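Local coordinates for ECXA (Escherichia coli, PDB 4L63), which binds a zinc ion and probably acts as a zinc-dependent metallopeptidase of the metzincin kind, at residues A[65-70]-A[157-162]; A[104-109]-A[163-168]; A[150-155]-A[219-224]; A[69-74]-A[224-229]; A[91-96]-A[114-119]. All coordinates share one frame; numbering follows the deposited sequence.

Interaction 1 (A[65-70]-A[157-162]); sequences REAFNE and TIKHEI. With ZN (zinc ion), chain G.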
# COMPACT_ATOMS: atom_id res chain seq x y z
N ARG A 65 19.89 -15.35 -24.52
CA ARG A 65 19.22 -16.51 -23.95
C ARG A 65 18.97 -16.33 -22.46
O ARG A 65 17.83 -16.40 -22.00
CB ARG A 65 20.07 -17.78 -24.17
CG ARG A 65 19.29 -19.09 -24.09
CD ARG A 65 19.58 -19.99 -25.26
NE ARG A 65 20.82 -20.76 -25.10
CZ ARG A 65 21.91 -20.60 -25.85
NH1 ARG A 65 21.92 -19.69 -26.81
NH2 ARG A 65 22.98 -21.35 -25.65
N GLU A 66 20.04 -16.10 -21.72
CA GLU A 66 19.99 -16.06 -20.26
C GLU A 66 19.22 -14.84 -19.77
O GLU A 66 18.45 -14.93 -18.81
CB GLU A 66 21.41 -16.06 -19.69
CG GLU A 66 21.51 -16.41 -18.21
CD GLU A 66 21.17 -15.25 -17.30
OE1 GLU A 66 21.32 -14.08 -17.73
OE2 GLU A 66 20.77 -15.49 -16.14
N ALA A 67 19.42 -13.71 -20.44
CA ALA A 67 18.80 -12.45 -20.05
C ALA A 67 17.29 -12.52 -20.18
O ALA A 67 16.56 -11.94 -19.37
CB ALA A 67 19.34 -11.30 -20.88
N PHE A 68 16.84 -13.17 -21.23
CA PHE A 68 15.43 -13.36 -21.51
C PHE A 68 14.75 -14.21 -20.47
O PHE A 68 13.60 -14.04 -20.15
CB PHE A 68 15.25 -13.98 -22.88
CG PHE A 68 14.78 -13.02 -23.92
CD1 PHE A 68 15.43 -12.92 -25.12
CD2 PHE A 68 13.70 -12.21 -23.68
CE1 PHE A 68 15.01 -12.03 -26.08
CE2 PHE A 68 13.27 -11.32 -24.63
CZ PHE A 68 13.93 -11.23 -25.83
N ASN A 69 15.48 -15.18 -19.99
CA ASN A 69 15.01 -16.08 -18.94
C ASN A 69 14.90 -15.35 -17.61
O ASN A 69 14.11 -15.74 -16.75
CB ASN A 69 15.95 -17.27 -18.79
CG ASN A 69 15.37 -18.34 -17.89
OD1 ASN A 69 14.48 -19.09 -18.29
ND2 ASN A 69 15.85 -18.39 -16.65
N GLU A 70 15.73 -14.32 -17.43
CA GLU A 70 15.66 -13.45 -16.26
C GLU A 70 14.31 -12.78 -16.18
O GLU A 70 13.81 -12.49 -15.09
CB GLU A 70 16.75 -12.38 -16.33
CG GLU A 70 18.17 -12.88 -16.23
CD GLU A 70 18.66 -12.89 -14.80
OE1 GLU A 70 19.09 -11.81 -14.32
OE2 GLU A 70 18.62 -13.96 -14.17
N THR A 157 23.87 -4.97 -19.04
CA THR A 157 23.56 -4.19 -20.23
C THR A 157 22.50 -4.87 -21.09
O THR A 157 21.54 -4.23 -21.53
CB THR A 157 24.81 -3.94 -21.10
OG1 THR A 157 25.79 -3.22 -20.34
CG2 THR A 157 24.46 -3.14 -22.34
N ILE A 158 22.66 -6.17 -21.31
CA ILE A 158 21.71 -6.94 -22.12
C ILE A 158 20.35 -7.06 -21.42
O ILE A 158 19.33 -6.80 -22.04
CB ILE A 158 22.27 -8.34 -22.45
CG1 ILE A 158 23.46 -8.21 -23.40
CG2 ILE A 158 21.19 -9.21 -23.07
CD1 ILE A 158 23.95 -9.52 -23.98
N LYS A 159 20.34 -7.43 -20.15
CA LYS A 159 19.10 -7.49 -19.37
C LYS A 159 18.36 -6.15 -19.35
O LYS A 159 17.14 -6.11 -19.50
CB LYS A 159 19.38 -7.94 -17.94
CG LYS A 159 19.87 -9.37 -17.84
CD LYS A 159 20.38 -9.68 -16.45
CE LYS A 159 21.21 -10.95 -16.46
NZ LYS A 159 21.37 -11.49 -15.09
N HIS A 160 19.11 -5.07 -19.18
CA HIS A 160 18.56 -3.72 -19.22
C HIS A 160 17.92 -3.43 -20.58
O HIS A 160 16.80 -2.93 -20.65
CB HIS A 160 19.66 -2.70 -18.90
CG HIS A 160 19.24 -1.27 -19.02
ND1 HIS A 160 18.70 -0.56 -17.97
CD2 HIS A 160 19.28 -0.42 -20.07
CE1 HIS A 160 18.43 0.67 -18.37
NE2 HIS A 160 18.78 0.78 -19.64
N GLU A 161 18.62 -3.78 -21.66
CA GLU A 161 18.08 -3.55 -23.00
C GLU A 161 16.84 -4.41 -23.28
O GLU A 161 15.92 -3.97 -23.97
CB GLU A 161 19.16 -3.79 -24.06
CG GLU A 161 20.33 -2.79 -24.01
CD GLU A 161 19.90 -1.33 -23.90
OE1 GLU A 161 19.02 -0.90 -24.68
OE2 GLU A 161 20.44 -0.61 -23.04
N ILE A 162 16.82 -5.64 -22.74
CA ILE A 162 15.62 -6.49 -22.80
C ILE A 162 14.41 -5.78 -22.18
O ILE A 162 13.28 -5.88 -22.68
CB ILE A 162 15.81 -7.83 -22.04
CG1 ILE A 162 17.05 -8.59 -22.51
CG2 ILE A 162 14.58 -8.71 -22.20
CD1 ILE A 162 16.97 -9.13 -23.89
ZN ZN G . 18.21 2.29 -21.02
O HOH W 1 19.84 1.97 -22.87
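The ionic part of this helix crossing begins with two torsions: K159 has CG anti to its carbonyl carbon (chi1 -67°) and runs on extended, while E70 turns CD aside at chi2 (-92°). Their ends meet in a salt bridge, NZ of K159 to OE1 of E70; the modelled 2.4 Å is too short to be taken literally. OE1 of E66 lies 3.7 Å from the same NZ, a long second ion pair, and one ammonium serves two carboxylates.

Beside these charges the packing is apolar. A67 sets its CB 3.5 Å from CG2 of I158 and 3.6 Å from CG of K159, and this small residue sits where the backbones come nearest. CD1 of I162 stands over the centre of the F68 ring in a CH-pi contact, 4.1 Å from the centroid. The axes cross at 53°, 9.0 Å apart. Helix 146-165 packs on helix 60-70, while H160 binds the zinc and I158 and E161 touch strand 115-119.

Interaction 2 (A[104-109]-A[163-168]); sequences GSTIFD and GHILGL. With ZN (zinc ion), chain G.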
# COMPACT_ATOMS: atom_id res chain seq x y z
N GLY A 104 25.12 0.10 -24.50
CA GLY A 104 24.01 -0.53 -25.19
C GLY A 104 22.95 0.45 -25.64
O GLY A 104 22.94 1.61 -25.22
N SER A 105 22.04 -0.02 -26.49
CA SER A 105 21.01 0.82 -27.08
C SER A 105 19.88 -0.01 -27.69
O SER A 105 20.13 -1.04 -28.32
CB SER A 105 21.62 1.74 -28.14
OG SER A 105 20.65 2.59 -28.72
N THR A 106 18.63 0.43 -27.50
CA THR A 106 17.48 -0.30 -28.03
C THR A 106 16.46 0.64 -28.67
O THR A 106 16.12 1.69 -28.12
CB THR A 106 16.76 -1.11 -26.91
OG1 THR A 106 17.62 -2.17 -26.47
CG2 THR A 106 15.45 -1.70 -27.41
N ILE A 107 15.97 0.25 -29.85
CA ILE A 107 14.86 0.95 -30.49
C ILE A 107 13.56 0.17 -30.32
O ILE A 107 13.40 -0.91 -30.88
CB ILE A 107 15.10 1.17 -31.99
CG1 ILE A 107 16.35 2.02 -32.23
CG2 ILE A 107 13.88 1.83 -32.62
CD1 ILE A 107 16.54 2.39 -33.69
N PHE A 108 12.63 0.73 -29.54
CA PHE A 108 11.33 0.10 -29.36
C PHE A 108 10.42 0.44 -30.53
O PHE A 108 10.08 1.61 -30.74
CB PHE A 108 10.67 0.53 -28.05
CG PHE A 108 9.36 -0.16 -27.77
CD1 PHE A 108 9.32 -1.47 -27.32
CD2 PHE A 108 8.16 0.51 -27.96
CE1 PHE A 108 8.11 -2.10 -27.06
CE2 PHE A 108 6.95 -0.11 -27.70
CZ PHE A 108 6.92 -1.42 -27.25
N ASP A 109 10.03 -0.58 -31.28
CA ASP A 109 9.22 -0.40 -32.48
C ASP A 109 7.86 -1.09 -32.35
O ASP A 109 7.78 -2.32 -32.30
CB ASP A 109 9.97 -0.93 -33.70
CG ASP A 109 9.14 -0.86 -34.97
OD1 ASP A 109 8.28 0.04 -35.08
OD2 ASP A 109 9.36 -1.72 -35.86
N GLY A 163 14.64 -5.08 -21.07
CA GLY A 163 13.59 -4.29 -20.45
C GLY A 163 12.96 -3.34 -21.45
O GLY A 163 11.73 -3.21 -21.50
N HIS A 164 13.80 -2.70 -22.26
CA HIS A 164 13.35 -1.76 -23.29
C HIS A 164 12.57 -2.49 -24.39
O HIS A 164 11.55 -1.99 -24.87
CB HIS A 164 14.54 -1.02 -23.89
CG HIS A 164 15.12 0.03 -22.98
ND1 HIS A 164 14.33 0.87 -22.23
CD2 HIS A 164 16.40 0.37 -22.71
CE1 HIS A 164 15.10 1.68 -21.53
NE2 HIS A 164 16.36 1.40 -21.80
N ILE A 165 13.07 -3.65 -24.80
CA ILE A 165 12.37 -4.49 -25.77
C ILE A 165 10.95 -4.76 -25.28
O ILE A 165 9.99 -4.73 -26.05
CB ILE A 165 13.09 -5.83 -26.02
CG1 ILE A 165 14.42 -5.61 -26.73
CG2 ILE A 165 12.22 -6.77 -26.87
CD1 ILE A 165 14.27 -5.02 -28.10
N LEU A 166 10.83 -4.99 -23.97
CA LEU A 166 9.57 -5.37 -23.35
C LEU A 166 8.69 -4.18 -22.98
O LEU A 166 7.70 -4.34 -22.28
CB LEU A 166 9.83 -6.22 -22.11
CG LEU A 166 10.54 -7.55 -22.37
CD1 LEU A 166 10.88 -8.27 -21.08
CD2 LEU A 166 9.70 -8.44 -23.30
N GLY A 167 9.06 -2.98 -23.42
CA GLY A 167 8.18 -1.83 -23.27
C GLY A 167 8.45 -0.95 -22.06
O GLY A 167 7.66 -0.04 -21.75
N LEU A 168 9.54 -1.21 -21.35
CA LEU A 168 9.89 -0.37 -20.21
C LEU A 168 10.84 0.76 -20.61
O LEU A 168 11.61 0.64 -21.57
CB LEU A 168 10.52 -1.20 -19.10
CG LEU A 168 9.63 -2.31 -18.55
CD1 LEU A 168 10.29 -2.99 -17.36
CD2 LEU A 168 8.25 -1.77 -18.17
ZN ZN G . 18.21 2.29 -21.02
O HOH W 1 19.84 1.97 -22.87
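T106 and F108, on and just after strand 104-107, pack against the end of the helix carrying the HExxH zinc signature, closed here by a Schellman motif with G167 as its C-prime residue. The apolar contacts centre on T106, whose CG2 lies 3.7 Å from CB of H164 and 3.6 Å from CD1 of I165, the threonine and isoleucine side chains crossing at about a right angle. Its OG1 serves a different purpose, hydrogen-bonding E161 of the same signature.

Contacts between ring and backbone form the second group. Chi1 (-176°) sets CG of F108 anti to the backbone N; farther out on the ring, CE1 lies 3.4 Å from I165 O, which is at the ring edge, near its plane. CD1 is equally close to H164 O, and CE1 also reaches CA of G167 at 3.8 Å.

NE2 of H164 binds zinc at 2.2 Å, and the orientation of the imidazole is fixed from its other nitrogen: ND1 donates to L168 O at 2.8 Å, with an angle of 160° at the hydrogen.

Interaction 3 (A[150-155]-A[219-224]); sequences IKLKLR and VTETDI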
# COMPACT_ATOMS: atom_id res chain seq x y z
N ILE A 150 33.64 -7.50 -16.74
CA ILE A 150 33.19 -7.16 -18.09
C ILE A 150 31.99 -8.04 -18.49
O ILE A 150 31.09 -7.57 -19.19
CB ILE A 150 34.35 -7.31 -19.11
CG1 ILE A 150 35.42 -6.25 -18.84
CG2 ILE A 150 33.84 -7.15 -20.53
CD1 ILE A 150 36.70 -6.46 -19.64
N LYS A 151 31.97 -9.29 -18.04
CA LYS A 151 30.81 -10.16 -18.25
C LYS A 151 29.61 -9.68 -17.43
O LYS A 151 28.47 -9.72 -17.90
CB LYS A 151 31.12 -11.62 -17.91
CG LYS A 151 32.54 -12.06 -18.21
CD LYS A 151 32.94 -13.29 -17.40
CE LYS A 151 33.11 -14.53 -18.25
NZ LYS A 151 34.02 -15.50 -17.58
N LEU A 152 29.88 -9.23 -16.21
CA LEU A 152 28.84 -8.68 -15.34
C LEU A 152 28.17 -7.49 -16.03
O LEU A 152 26.95 -7.43 -16.12
CB LEU A 152 29.44 -8.25 -14.00
CG LEU A 152 28.51 -7.50 -13.03
CD1 LEU A 152 27.29 -8.34 -12.71
CD2 LEU A 152 29.25 -7.10 -11.76
N LYS A 153 29.00 -6.57 -16.51
CA LYS A 153 28.52 -5.38 -17.20
C LYS A 153 27.74 -5.74 -18.47
O LYS A 153 26.77 -5.07 -18.82
CB LYS A 153 29.70 -4.47 -17.55
CG LYS A 153 29.50 -3.00 -17.20
CD LYS A 153 29.65 -2.77 -15.71
CE LYS A 153 29.51 -1.30 -15.35
NZ LYS A 153 28.41 -0.63 -16.10
N LEU A 154 28.16 -6.81 -19.13
CA LEU A 154 27.49 -7.23 -20.36
C LEU A 154 26.10 -7.79 -20.10
O LEU A 154 25.15 -7.44 -20.80
CB LEU A 154 28.33 -8.26 -21.12
CG LEU A 154 28.06 -8.26 -22.62
CD1 LEU A 154 28.87 -7.17 -23.31
CD2 LEU A 154 28.35 -9.62 -23.24
N ARG A 155 25.97 -8.66 -19.10
CA ARG A 155 24.67 -9.22 -18.75
C ARG A 155 23.71 -8.13 -18.30
O ARG A 155 22.57 -8.07 -18.76
CB ARG A 155 24.79 -10.27 -17.65
CG ARG A 155 25.54 -11.51 -18.06
CD ARG A 155 25.54 -12.55 -16.96
NE ARG A 155 26.31 -13.74 -17.35
CZ ARG A 155 25.84 -14.74 -18.08
NH1 ARG A 155 26.62 -15.77 -18.38
NH2 ARG A 155 24.58 -14.71 -18.51
N VAL A 219 28.48 -7.28 -4.90
CA VAL A 219 27.49 -7.85 -5.80
C VAL A 219 28.09 -8.76 -6.87
O VAL A 219 29.07 -8.39 -7.53
CB VAL A 219 26.69 -6.73 -6.51
CG1 VAL A 219 25.99 -7.25 -7.75
CG2 VAL A 219 25.68 -6.12 -5.55
N THR A 220 27.52 -9.95 -7.03
CA THR A 220 27.88 -10.84 -8.12
C THR A 220 26.74 -10.95 -9.12
O THR A 220 25.78 -10.17 -9.07
CB THR A 220 28.27 -12.24 -7.61
OG1 THR A 220 27.16 -12.82 -6.91
CG2 THR A 220 29.47 -12.16 -6.68
N GLU A 221 26.82 -11.91 -10.03
CA GLU A 221 25.89 -11.99 -11.15
C GLU A 221 24.61 -12.75 -10.80
O GLU A 221 23.59 -12.61 -11.49
CB GLU A 221 26.57 -12.65 -12.35
CG GLU A 221 27.92 -12.03 -12.70
CD GLU A 221 28.41 -12.42 -14.08
OE1 GLU A 221 27.95 -13.46 -14.61
OE2 GLU A 221 29.27 -11.71 -14.64
N THR A 222 24.65 -13.54 -9.74
CA THR A 222 23.46 -14.22 -9.25
C THR A 222 22.53 -13.23 -8.55
O THR A 222 21.38 -13.54 -8.25
CB THR A 222 23.81 -15.38 -8.29
OG1 THR A 222 22.62 -15.86 -7.65
CG2 THR A 222 24.80 -14.92 -7.23
N ASP A 223 23.05 -12.02 -8.31
CA ASP A 223 22.29 -10.96 -7.65
C ASP A 223 21.51 -10.09 -8.62
O ASP A 223 20.38 -9.69 -8.34
CB ASP A 223 23.23 -10.09 -6.82
CG ASP A 223 23.70 -10.77 -5.55
OD1 ASP A 223 22.95 -11.61 -5.02
OD2 ASP A 223 24.81 -10.46 -5.08
N ILE A 224 22.11 -9.79 -9.77
CA ILE A 224 21.49 -8.88 -10.73
C ILE A 224 20.25 -9.50 -11.37
O ILE A 224 20.04 -10.71 -11.31
CB ILE A 224 22.48 -8.48 -11.85
CG1 ILE A 224 22.74 -9.65 -12.79
CG2 ILE A 224 23.77 -7.94 -11.25
CD1 ILE A 224 23.64 -9.31 -13.96
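The first half of the zinc-binding helix, 146-165, is met here by the loop that joins helix 207-215 to helix 228-239, with E221 and I224 of the loop set against L152 and R155 of the helix. E221 is extended beyond CG and reaches the helix with its carboxylate, crossing the R155 side chain at about a right angle. OE1 forms a salt bridge with NE of R155 at 3.2 Å, but the hydrogen bond within it is weak, bent to 123°, and the guanidinium and carboxylate planes are 67° apart. OE2 comes within 3.0 Å of the backbone N of L152, where the angle is too poor for a bond; it also touches CB of that leucine at 3.5 Å.

Apolar contacts adjoin the carboxylate. L152 and E221 run past one another in opposing senses, with CD1 of the leucine 3.7 Å from CG of the glutamate. The same CD1 touches CG2 of I224 at 3.8 Å, while CD1 of I224 rests 4.0 Å from CB of R155. The contact also buries V219 O, which has no partner in the model.

Around this core, R155 makes a cation-pi contact with Y63 of helix 60-70, L152 touches I208 and V219 packs on L211, both of helix 207-215, and I150 and L154 lean on strand 41-44.

Interaction 4 (A[69-74]-A[224-229]); sequences NEWAPS and IGPSRN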
# COMPACT_ATOMS: atom_id res chain seq x y z
N ASN A 69 15.48 -15.18 -19.99
CA ASN A 69 15.01 -16.08 -18.94
C ASN A 69 14.90 -15.35 -17.61
O ASN A 69 14.11 -15.74 -16.75
CB ASN A 69 15.95 -17.27 -18.79
CG ASN A 69 15.37 -18.34 -17.89
OD1 ASN A 69 14.48 -19.09 -18.29
ND2 ASN A 69 15.85 -18.39 -16.65
N GLU A 70 15.73 -14.32 -17.43
CA GLU A 70 15.66 -13.45 -16.26
C GLU A 70 14.31 -12.78 -16.18
O GLU A 70 13.81 -12.49 -15.09
CB GLU A 70 16.75 -12.38 -16.33
CG GLU A 70 18.17 -12.88 -16.23
CD GLU A 70 18.66 -12.89 -14.80
OE1 GLU A 70 19.09 -11.81 -14.32
OE2 GLU A 70 18.62 -13.96 -14.17
N TRP A 71 13.73 -12.50 -17.34
CA TRP A 71 12.47 -11.76 -17.43
C TRP A 71 11.27 -12.70 -17.52
O TRP A 71 10.12 -12.25 -17.48
CB TRP A 71 12.50 -10.81 -18.63
CG TRP A 71 13.41 -9.63 -18.46
CD1 TRP A 71 14.71 -9.53 -18.87
CD2 TRP A 71 13.08 -8.38 -17.85
NE1 TRP A 71 15.21 -8.29 -18.54
CE2 TRP A 71 14.23 -7.56 -17.91
CE3 TRP A 71 11.93 -7.87 -17.25
CZ2 TRP A 71 14.26 -6.27 -17.41
CZ3 TRP A 71 11.95 -6.57 -16.74
CH2 TRP A 71 13.11 -5.79 -16.82
N ALA A 72 11.55 -14.00 -17.63
CA ALA A 72 10.52 -15.03 -17.75
C ALA A 72 9.43 -15.02 -16.65
O ALA A 72 8.28 -15.36 -16.94
CB ALA A 72 11.18 -16.41 -17.81
N PRO A 73 9.78 -14.64 -15.40
CA PRO A 73 8.72 -14.52 -14.39
C PRO A 73 7.57 -13.56 -14.75
O PRO A 73 6.51 -13.63 -14.13
CB PRO A 73 9.47 -13.99 -13.16
CG PRO A 73 10.82 -14.58 -13.30
CD PRO A 73 11.12 -14.61 -14.77
N SER A 74 7.77 -12.70 -15.75
CA SER A 74 6.72 -11.81 -16.21
C SER A 74 5.66 -12.54 -17.04
O SER A 74 4.57 -12.01 -17.26
CB SER A 74 7.31 -10.66 -17.02
OG SER A 74 7.77 -11.14 -18.27
N ILE A 224 22.11 -9.79 -9.77
CA ILE A 224 21.49 -8.88 -10.73
C ILE A 224 20.25 -9.50 -11.37
O ILE A 224 20.04 -10.71 -11.31
CB ILE A 224 22.48 -8.48 -11.85
CG1 ILE A 224 22.74 -9.65 -12.79
CG2 ILE A 224 23.77 -7.94 -11.25
CD1 ILE A 224 23.64 -9.31 -13.96
N GLY A 225 19.43 -8.64 -11.97
CA GLY A 225 18.23 -9.09 -12.66
C GLY A 225 17.07 -8.14 -12.44
O GLY A 225 17.18 -7.20 -11.65
N PRO A 226 15.95 -8.38 -13.14
CA PRO A 226 14.74 -7.57 -13.00
C PRO A 226 14.25 -7.59 -11.56
O PRO A 226 14.25 -8.66 -10.95
CB PRO A 226 13.73 -8.26 -13.92
CG PRO A 226 14.54 -9.18 -14.79
CD PRO A 226 15.73 -9.56 -13.99
N SER A 227 13.84 -6.45 -11.02
CA SER A 227 13.28 -6.42 -9.68
C SER A 227 11.85 -6.93 -9.68
O SER A 227 11.28 -7.19 -10.74
CB SER A 227 13.31 -5.01 -9.11
OG SER A 227 12.40 -4.19 -9.83
N ARG A 228 11.25 -7.08 -8.50
CA ARG A 228 9.84 -7.44 -8.41
C ARG A 228 8.99 -6.48 -9.23
O ARG A 228 8.14 -6.90 -10.01
CB ARG A 228 9.34 -7.45 -6.96
CG ARG A 228 7.87 -7.86 -6.86
CD ARG A 228 7.10 -6.99 -5.89
NE ARG A 228 5.68 -7.33 -5.84
CZ ARG A 228 4.72 -6.57 -6.36
NH1 ARG A 228 5.02 -5.43 -6.99
NH2 ARG A 228 3.45 -6.96 -6.26
N ASN A 229 9.21 -5.18 -9.06
CA ASN A 229 8.41 -4.20 -9.78
C ASN A 229 8.69 -4.22 -11.29
O ASN A 229 7.78 -3.99 -12.08
CB ASN A 229 8.60 -2.79 -9.21
CG ASN A 229 7.93 -2.62 -7.86
OD1 ASN A 229 7.34 -3.56 -7.34
ND2 ASN A 229 8.01 -1.43 -7.29
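W71 can be followed outward over the ring of P226, which lies against one face of the indole. Its CB touches L166 instead; contact with the proline starts at CG of the ring, 3.9 Å from CG of P226, with CD1 a little farther from the same atom. The distance falls to 3.5 Å at CD2 and CE2, the two fusion atoms, and the proline CG is 17° off the normal of the five-membered ring, a CH-pi contact over the face. NE1 donates its hydrogen bond to K159 O on the zinc-binding helix. Farther out, CZ2 still lies near proline CG, while the proline's CB meets CE3 at 3.8 Å, CZ3 at 3.7 Å and also CH2.

The proline belongs to the turn leading into helix 228-239, where S227 is the N-cap. One residue before it, G225 sets its CA 3.3 Å from OE1 of E70, whose salt-bridge partner is K159. At the other end of W71, the carbonyl O accepts twice from S74, from OG at 2.7 Å and from N at 3.0 Å.

Interaction 5 (A[91-96]-A[114-119]); sequences VSFSTT and SRTRID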
# COMPACT_ATOMS: atom_id res chain seq x y z
N VAL A 91 12.15 -9.06 -33.56
CA VAL A 91 13.13 -8.46 -32.66
C VAL A 91 14.56 -8.81 -33.11
O VAL A 91 14.86 -9.96 -33.39
CB VAL A 91 12.92 -8.93 -31.21
CG1 VAL A 91 14.04 -8.41 -30.31
CG2 VAL A 91 11.57 -8.47 -30.71
N SER A 92 15.41 -7.79 -33.19
CA SER A 92 16.76 -7.97 -33.71
C SER A 92 17.83 -7.61 -32.69
O SER A 92 17.82 -6.52 -32.12
CB SER A 92 16.96 -7.14 -34.97
OG SER A 92 15.84 -7.25 -35.82
N PHE A 93 18.76 -8.54 -32.46
CA PHE A 93 19.94 -8.26 -31.65
C PHE A 93 21.14 -8.12 -32.57
O PHE A 93 21.19 -8.76 -33.62
CB PHE A 93 20.16 -9.36 -30.61
CG PHE A 93 19.17 -9.34 -29.48
CD1 PHE A 93 17.92 -9.91 -29.63
CD2 PHE A 93 19.49 -8.76 -28.27
CE1 PHE A 93 17.00 -9.89 -28.59
CE2 PHE A 93 18.58 -8.73 -27.22
CZ PHE A 93 17.33 -9.30 -27.39
N SER A 94 22.10 -7.27 -32.20
CA SER A 94 23.29 -7.07 -33.01
C SER A 94 24.39 -6.34 -32.26
O SER A 94 24.18 -5.82 -31.16
CB SER A 94 22.95 -6.30 -34.29
OG SER A 94 22.42 -5.02 -33.99
N THR A 95 25.57 -6.30 -32.87
CA THR A 95 26.70 -5.57 -32.33
C THR A 95 27.04 -4.40 -33.25
O THR A 95 26.79 -4.46 -34.45
CB THR A 95 27.94 -6.47 -32.16
OG1 THR A 95 28.28 -7.05 -33.42
CG2 THR A 95 27.67 -7.57 -31.16
N THR A 96 27.61 -3.34 -32.68
CA THR A 96 28.01 -2.18 -33.46
C THR A 96 29.37 -1.67 -33.02
O THR A 96 29.90 -2.10 -31.99
CB THR A 96 26.99 -1.03 -33.33
OG1 THR A 96 26.84 -0.67 -31.95
CG2 THR A 96 25.63 -1.43 -33.90
N SER A 114 11.64 -4.29 -33.18
CA SER A 114 12.46 -3.66 -32.16
C SER A 114 13.90 -4.16 -32.28
O SER A 114 14.13 -5.35 -32.48
CB SER A 114 11.91 -3.94 -30.76
OG SER A 114 10.71 -3.22 -30.55
N ARG A 115 14.86 -3.24 -32.18
CA ARG A 115 16.25 -3.60 -32.38
C ARG A 115 17.10 -3.25 -31.17
O ARG A 115 17.04 -2.14 -30.64
CB ARG A 115 16.81 -2.93 -33.63
CG ARG A 115 15.76 -2.48 -34.64
CD ARG A 115 16.39 -1.79 -35.84
NE ARG A 115 17.11 -0.57 -35.46
CZ ARG A 115 18.10 -0.04 -36.16
NH1 ARG A 115 18.70 1.06 -35.74
NH2 ARG A 115 18.49 -0.62 -37.29
N THR A 116 17.90 -4.22 -30.72
CA THR A 116 18.86 -3.99 -29.65
C THR A 116 20.28 -4.12 -30.17
O THR A 116 20.63 -5.12 -30.81
CB THR A 116 18.65 -4.98 -28.49
OG1 THR A 116 17.52 -4.57 -27.71
CG2 THR A 116 19.88 -5.00 -27.59
N ARG A 117 21.10 -3.11 -29.91
CA ARG A 117 22.50 -3.18 -30.30
C ARG A 117 23.43 -3.11 -29.09
O ARG A 117 23.20 -2.36 -28.14
CB ARG A 117 22.83 -2.05 -31.30
CG ARG A 117 22.71 -0.66 -30.73
CD ARG A 117 23.01 0.40 -31.78
NE ARG A 117 22.96 1.73 -31.19
CZ ARG A 117 24.01 2.32 -30.62
NH1 ARG A 117 23.90 3.53 -30.10
NH2 ARG A 117 25.17 1.69 -30.56
N ILE A 118 24.48 -3.93 -29.13
CA ILE A 118 25.54 -3.89 -28.13
C ILE A 118 26.82 -3.39 -28.79
O ILE A 118 27.45 -4.11 -29.56
CB ILE A 118 25.80 -5.28 -27.50
CG1 ILE A 118 24.59 -5.74 -26.69
CG2 ILE A 118 27.05 -5.24 -26.62
CD1 ILE A 118 24.28 -4.89 -25.49
N ASP A 119 27.18 -2.15 -28.49
CA ASP A 119 28.40 -1.58 -29.05
C ASP A 119 29.60 -2.33 -28.52
O ASP A 119 29.69 -2.61 -27.33
CB ASP A 119 28.51 -0.09 -28.71
CG ASP A 119 29.46 0.64 -29.64
OD1 ASP A 119 30.66 0.72 -29.31
OD2 ASP A 119 29.00 1.13 -30.69
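Residues 92-96 pair in register with 115-119 as a parallel ladder, S92 beside R115 through T96 beside D119, in the mixed core sheet of the metzincin-like fold. Five backbone hydrogen bonds carry it. S92 N binds S114 O and S92 O receives T116 N; S94 repeats the pattern with T116 O and I118 N, and T96 N reaches I118 O at a longer 3.2 Å. CA-H...O contacts run between these bonds.

Apolar contact falls on the face that carries F93 and T116. The two project together from neighbouring strands, CD2 of the ring 3.8 Å from CG2 of the threonine. This face looks toward helix 146-165, with F93 on I162 and T116 on I165, while OG1 of T116 is hydrogen-bonded to T106.

Polar side chains gather on the opposite face around OG1 of T96, which chi1 (58°) places between the backbone N and the carbonyl carbon. It accepts from NH2 of R117 at 3.2 Å, lying near the guanidinium plane, and donates to OD2 of D119 at 3.1 Å, from the anti side and 34° out of the carboxylate plane. R117 and D119 themselves form only a long ion pair, 3.9 Å from NH2 to OD2. OD1 of D119 caps the next helix through S122 N. With donors at both oxygens and an arginine nearby, this aspartate would be expected to stay ionised.

Overall arrangement
Taken together, the five contacts show how a zinc-binding core is assembled around one helix. Interactions 1, 2 and 3 all use helix 146-165, and the first two supply H160 and H164, which bind the zinc ion together with H170. Interaction 1 meets interaction 2 where E161 OE1 lies 2.6 Å from T106 OG1; that hydroxyl lies 2.7 Å from T116 OG1 of interaction 5, a polar chain from helix to sheet. Interaction 4 shares E70 with interaction 1 and I224 with interaction 3, and W71 NE1 is 3.1 Å from K159 O. Interactions 3 and 5, about 20 Å apart between centres, barely touch.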